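Long-range contact in MdcA (Pseudomonas aeruginosa, PDB 5VIT), which forms the alpha subunit of malonate decarboxylase and probably acts as the transferase that loads malonate onto the enzyme's acyl carrier protein: residues T314-P326 and E539-F551. Sequence-based numbering, arbitrary orientation.
Sequences TELGMEGYIAQRP and EWSGGLYQPPARF
Gln546 N donates to Gly317 O across 2.9 Å in an almost straight bond (N-H...O 178°), the one direct hydrogen bond between 314-326 and 539-551. The same carbonyl oxygen also lies at the rim of the Tyr545 ring, near its plane, 3.2 Å from Tyr545 CD1. Gly317 CA in turn makes a CA-H...O contact with Gln546 O (3.0 Å). Leu316 O lies off the same ring edge and receives a bond from a water that also binds Tyr545 OH; Pro548 CD packs on this carbonyl, and Leu316 CD2 slides past Pro548 CB. Met318, bent at chi2 and chi3, brings its sulfur obliquely onto the ring in a Met-aromatic contact, SD 4.2 Å from the Tyr545 centroid and 32° off the normal. Farther along, Leu544 CB sits at the edge of the Tyr321 ring, 3.7 Å from Tyr321 CB, and the Leu544 side chain crosses that of Gln324 at about a right angle, CD1 3.4 Å from Gln324 CG. Ser541 CB touches Tyr321 CD1.

The type II turn Glu315 to Met318, leading into helix 319-323, thus docks on residues just after a type I' turn, Ser541 to Leu544, which overlaps the Schellman motif ending helix 534-540 at Gly542. Glu319 steadies the first, OE1 taking Gly317 N through its syn lone pair while OE2 is met from above the carboxylate plane by Thr314 OG1. Leu544 N to Ser541 O closes the second; just past it Tyr545 N donates nearly straight to Ser541 OG at 2.7 Å, and OG also bonds Val538 O. Tyr321 OH hydrogen-bonds Glu302; Arg325 lies over one face of that ring through CD, turns a guanidinium face toward CE1, and salt-bridges Glu302 through NH2. Ile298 of helix 298-302 backs Met318, and Val538 backs Tyr545.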
loop_
_atom_site.group_PDB
_atom_site.type_symbol
_atom_site.label_atom_id
_atom_site.label_comp_id
_atom_site.label_asym_id
_atom_site.label_seq_id
_atom_site.Cartn_x
_atom_site.Cartn_y
_atom_site.Cartn_z
ATOM N N THR A 314 32.868 -3.803 -15.204
ATOM C CA THR A 314 32.414 -4.989 -15.899
ATOM C C THR A 314 32.268 -6.172 -14.968
ATOM O O THR A 314 32.921 -6.261 -13.924
ATOM C CB THR A 314 33.359 -5.409 -17.042
ATOM O OG1 THR A 314 32.740 -6.451 -17.802
ATOM C CG2 THR A 314 34.686 -5.904 -16.492
ATOM N N GLU A 315 31.399 -7.082 -15.380
ATOM C CA GLU A 315 31.157 -8.308 -14.649
ATOM C C GLU A 315 31.794 -9.460 -15.415
ATOM O O GLU A 315 31.409 -9.743 -16.554
ATOM C CB GLU A 315 29.652 -8.514 -14.454
ATOM C CG GLU A 315 29.094 -7.653 -13.347
ATOM C CD GLU A 315 29.750 -7.971 -12.017
ATOM O OE1 GLU A 315 29.843 -9.171 -11.685
ATOM O OE2 GLU A 315 30.190 -7.041 -11.307
ATOM N N LEU A 316 32.769 -10.105 -14.781
ATOM C CA LEU A 316 33.567 -11.142 -15.420
ATOM C C LEU A 316 32.710 -12.151 -16.159
ATOM O O LEU A 316 31.806 -12.758 -15.579
ATOM C CB LEU A 316 34.439 -11.863 -14.395
ATOM C CG LEU A 316 35.426 -12.890 -14.952
ATOM C CD1 LEU A 316 36.324 -12.232 -15.985
ATOM C CD2 LEU A 316 36.258 -13.506 -13.823
ATOM N N GLY A 317 33.006 -12.299 -17.450
ATOM C CA GLY A 317 32.319 -13.241 -18.304
ATOM C C GLY A 317 31.285 -12.606 -19.202
ATOM O O GLY A 317 30.756 -13.253 -20.107
ATOM N N MET A 318 30.994 -11.335 -18.960
ATOM C CA MET A 318 30.020 -10.640 -19.784
ATOM C C MET A 318 30.667 -9.997 -21.028
ATOM O O MET A 318 29.952 -9.568 -21.952
ATOM C CB MET A 318 29.286 -9.580 -18.951
ATOM C CG MET A 318 28.309 -10.152 -17.926
ATOM S SD MET A 318 26.894 -10.895 -18.749
ATOM C CE MET A 318 26.001 -9.457 -19.350
ATOM N N GLU A 319 32.005 -9.941 -21.045
ATOM C CA GLU A 319 32.758 -9.179 -22.069
ATOM C C GLU A 319 32.361 -9.545 -23.492
ATOM O O GLU A 319 32.034 -8.669 -24.301
ATOM C CB GLU A 319 34.271 -9.386 -21.905
ATOM C CG GLU A 319 34.885 -8.749 -20.651
ATOM C CD GLU A 319 34.502 -9.460 -19.353
ATOM O OE1 GLU A 319 33.996 -10.603 -19.419
ATOM O OE2 GLU A 319 34.711 -8.869 -18.268
ATOM N N GLY A 320 32.381 -10.845 -23.787
ATOM C CA GLY A 320 32.028 -11.332 -25.107
ATOM C C GLY A 320 30.595 -11.025 -25.484
ATOM O O GLY A 320 30.286 -10.760 -26.648
ATOM N N TYR A 321 29.698 -11.061 -24.503
ATOM C CA TYR A 321 28.287 -10.778 -24.784
ATOM C C TYR A 321 28.088 -9.295 -25.087
ATOM O O TYR A 321 27.395 -8.935 -26.040
ATOM C CB TYR A 321 27.400 -11.219 -23.607
ATOM C CG TYR A 321 25.974 -10.696 -23.641
ATOM C CD1 TYR A 321 24.989 -11.342 -24.385
ATOM C CD2 TYR A 321 25.608 -9.576 -22.907
ATOM C CE1 TYR A 321 23.696 -10.890 -24.397
ATOM C CE2 TYR A 321 24.314 -9.107 -22.920
ATOM C CZ TYR A 321 23.358 -9.773 -23.662
ATOM O OH TYR A 321 22.059 -9.310 -23.678
ATOM N N ILE A 322 28.694 -8.443 -24.260
ATOM C CA ILE A 322 28.672 -7.003 -24.479
ATOM C C ILE A 322 29.178 -6.623 -25.896
ATOM O O ILE A 322 28.581 -5.775 -26.583
ATOM C CB ILE A 322 29.521 -6.275 -23.417
ATOM C CG1 ILE A 322 28.840 -6.362 -22.030
ATOM C CG2 ILE A 322 29.772 -4.817 -23.842
ATOM C CD1 ILE A 322 29.767 -6.014 -20.864
ATOM N N ALA A 323 30.257 -7.271 -26.334
ATOM C CA ALA A 323 30.857 -6.988 -27.639
ATOM C C ALA A 323 29.898 -7.299 -28.793
ATOM O O ALA A 323 30.065 -6.799 -29.902
ATOM C CB ALA A 323 32.151 -7.765 -27.801
ATOM N N GLN A 324 28.881 -8.110 -28.517
ATOM C CA GLN A 324 27.861 -8.420 -29.502
ATOM C C GLN A 324 26.599 -7.598 -29.307
ATOM O O GLN A 324 25.597 -7.794 -30.011
ATOM C CB GLN A 324 27.525 -9.901 -29.449
ATOM C CG GLN A 324 28.742 -10.769 -29.576
ATOM C CD GLN A 324 29.159 -10.950 -31.009
ATOM O OE1 GLN A 324 28.391 -11.459 -31.832
ATOM N NE2 GLN A 324 30.382 -10.537 -31.324
ATOM N N ARG A 325 26.643 -6.657 -28.369
ATOM C CA ARG A 325 25.511 -5.750 -28.171
ATOM C C ARG A 325 25.916 -4.262 -28.249
ATOM O O ARG A 325 25.603 -3.485 -27.329
ATOM C CB ARG A 325 24.840 -6.032 -26.811
ATOM C CG ARG A 325 23.580 -6.888 -26.857
ATOM C CD ARG A 325 23.908 -8.173 -27.488
ATOM N NE ARG A 325 22.812 -9.120 -27.636
ATOM C CZ ARG A 325 22.963 -10.229 -28.352
ATOM N NH1 ARG A 325 24.123 -10.429 -28.964
ATOM N NH2 ARG A 325 21.980 -11.109 -28.494
ATOM N N PRO A 326 26.597 -3.854 -29.340
ATOM C CA PRO A 326 27.094 -2.473 -29.378
ATOM C C PRO A 326 25.993 -1.406 -29.463
ATOM O O PRO A 326 26.257 -0.271 -29.080
ATOM C CB PRO A 326 27.980 -2.457 -30.642
ATOM C CG PRO A 326 27.414 -3.515 -31.515
ATOM C CD PRO A 326 26.946 -4.596 -30.574
ATOM N N GLU A 539 22.057 -19.371 -21.637
ATOM C CA GLU A 539 21.140 -19.674 -22.728
ATOM C C GLU A 539 20.526 -18.433 -23.343
ATOM O O GLU A 539 20.482 -18.287 -24.567
ATOM C CB GLU A 539 20.022 -20.586 -22.234
ATOM C CG GLU A 539 20.116 -21.984 -22.742
ATOM C CD GLU A 539 20.019 -22.050 -24.242
ATOM O OE1 GLU A 539 18.934 -21.736 -24.781
ATOM O OE2 GLU A 539 21.034 -22.416 -24.877
ATOM N N TRP A 540 20.011 -17.558 -22.483
ATOM C CA TRP A 540 19.434 -16.300 -22.928
ATOM C C TRP A 540 20.456 -15.482 -23.709
ATOM O O TRP A 540 20.091 -14.719 -24.593
ATOM C CB TRP A 540 18.939 -15.484 -21.738
ATOM C CG TRP A 540 17.530 -15.765 -21.308
ATOM C CD1 TRP A 540 17.128 -16.659 -20.358
ATOM C CD2 TRP A 540 16.341 -15.111 -21.775
ATOM N NE1 TRP A 540 15.764 -16.614 -20.220
ATOM C CE2 TRP A 540 15.256 -15.673 -21.071
ATOM C CE3 TRP A 540 16.092 -14.115 -22.726
ATOM C CZ2 TRP A 540 13.939 -15.277 -21.288
ATOM C CZ3 TRP A 540 14.789 -13.716 -22.936
ATOM C CH2 TRP A 540 13.722 -14.298 -22.217
ATOM N N SER A 541 21.728 -15.647 -23.355
ATOM C CA SER A 541 22.824 -14.912 -23.964
ATOM C C SER A 541 23.326 -15.603 -25.234
ATOM O O SER A 541 24.293 -15.156 -25.840
ATOM C CB SER A 541 23.987 -14.757 -22.973
ATOM O OG SER A 541 24.946 -15.808 -23.120
ATOM N N GLY A 542 22.671 -16.696 -25.627
ATOM C CA GLY A 542 23.063 -17.424 -26.822
ATOM C C GLY A 542 24.455 -17.990 -26.673
ATOM O O GLY A 542 25.196 -18.110 -27.650
ATOM N N GLY A 543 24.816 -18.329 -25.440
ATOM C CA GLY A 543 26.127 -18.878 -25.154
ATOM C C GLY A 543 27.246 -17.858 -24.979
ATOM O O GLY A 543 28.370 -18.236 -24.675
ATOM N N LEU A 544 26.953 -16.570 -25.155
ATOM C CA LEU A 544 28.009 -15.553 -25.080
ATOM C C LEU A 544 28.513 -15.301 -23.666
ATOM O O LEU A 544 29.701 -15.073 -23.467
ATOM C CB LEU A 544 27.525 -14.241 -25.685
ATOM C CG LEU A 544 27.392 -14.288 -27.200
ATOM C CD1 LEU A 544 26.883 -12.975 -27.724
ATOM C CD2 LEU A 544 28.725 -14.645 -27.816
ATOM N N TYR A 545 27.617 -15.350 -22.680
ATOM C CA TYR A 545 28.020 -15.162 -21.288
ATOM C C TYR A 545 28.841 -16.353 -20.808
ATOM O O TYR A 545 28.423 -17.497 -20.926
ATOM C CB TYR A 545 26.790 -14.948 -20.387
ATOM C CG TYR A 545 27.089 -14.909 -18.897
ATOM C CD1 TYR A 545 28.226 -14.274 -18.400
ATOM C CD2 TYR A 545 26.207 -15.487 -17.975
ATOM C CE1 TYR A 545 28.492 -14.240 -17.029
ATOM C CE2 TYR A 545 26.460 -15.455 -16.612
ATOM C CZ TYR A 545 27.604 -14.833 -16.143
ATOM O OH TYR A 545 27.836 -14.804 -14.791
ATOM N N GLN A 546 30.015 -16.064 -20.262
ATOM C CA GLN A 546 30.933 -17.070 -19.754
ATOM C C GLN A 546 31.037 -16.938 -18.247
ATOM O O GLN A 546 31.873 -16.188 -17.765
ATOM C CB GLN A 546 32.331 -16.884 -20.358
ATOM C CG GLN A 546 32.384 -16.830 -21.870
ATOM C CD GLN A 546 32.328 -18.197 -22.491
ATOM O OE1 GLN A 546 31.291 -18.619 -23.016
ATOM N NE2 GLN A 546 33.451 -18.913 -22.435
ATOM N N PRO A 547 30.203 -17.662 -17.488
ATOM C CA PRO A 547 30.247 -17.421 -16.035
ATOM C C PRO A 547 31.600 -17.763 -15.416
ATOM O O PRO A 547 32.231 -18.722 -15.851
ATOM C CB PRO A 547 29.142 -18.333 -15.478
ATOM C CG PRO A 547 28.761 -19.242 -16.584
ATOM C CD PRO A 547 29.166 -18.629 -17.885
ATOM N N PRO A 548 32.056 -16.964 -14.434
ATOM C CA PRO A 548 33.277 -17.339 -13.711
ATOM C C PRO A 548 33.073 -18.649 -12.970
ATOM O O PRO A 548 31.928 -19.035 -12.702
ATOM C CB PRO A 548 33.502 -16.170 -12.733
ATOM C CG PRO A 548 32.229 -15.435 -12.683
ATOM C CD PRO A 548 31.510 -15.672 -13.982
ATOM N N ALA A 549 34.177 -19.315 -12.656
ATOM C CA ALA A 549 34.181 -20.641 -12.054
ATOM C C ALA A 549 33.162 -20.788 -10.917
ATOM O O ALA A 549 32.375 -21.733 -10.872
ATOM C CB ALA A 549 35.581 -20.953 -11.550
ATOM N N ARG A 550 33.215 -19.830 -10.006
ATOM C CA ARG A 550 32.301 -19.662 -8.882
ATOM C C ARG A 550 30.836 -19.995 -9.180
ATOM O O ARG A 550 30.126 -20.556 -8.341
ATOM C CB ARG A 550 32.437 -18.205 -8.438
ATOM C CG ARG A 550 31.658 -17.714 -7.274
ATOM C CD ARG A 550 31.913 -16.196 -7.141
ATOM N NE ARG A 550 33.296 -15.835 -7.450
ATOM C CZ ARG A 550 33.936 -14.782 -6.947
ATOM N NH1 ARG A 550 33.318 -13.983 -6.091
ATOM N NH2 ARG A 550 35.201 -14.538 -7.287
ATOM N N PHE A 551 30.396 -19.642 -10.384
ATOM C CA PHE A 551 29.004 -19.754 -10.774
ATOM C C PHE A 551 28.760 -20.885 -11.752
ATOM O O PHE A 551 27.675 -20.981 -12.311
ATOM C CB PHE A 551 28.517 -18.438 -11.401
ATOM C CG PHE A 551 28.497 -17.275 -10.441
ATOM C CD1 PHE A 551 27.558 -17.220 -9.411
ATOM C CD2 PHE A 551 29.398 -16.226 -10.576
ATOM C CE1 PHE A 551 27.536 -16.147 -8.532
ATOM C CE2 PHE A 551 29.376 -15.152 -9.697
ATOM C CZ PHE A 551 28.453 -15.117 -8.674
HETATM O O HOH W 1 29.639 -13.072 -13.789
#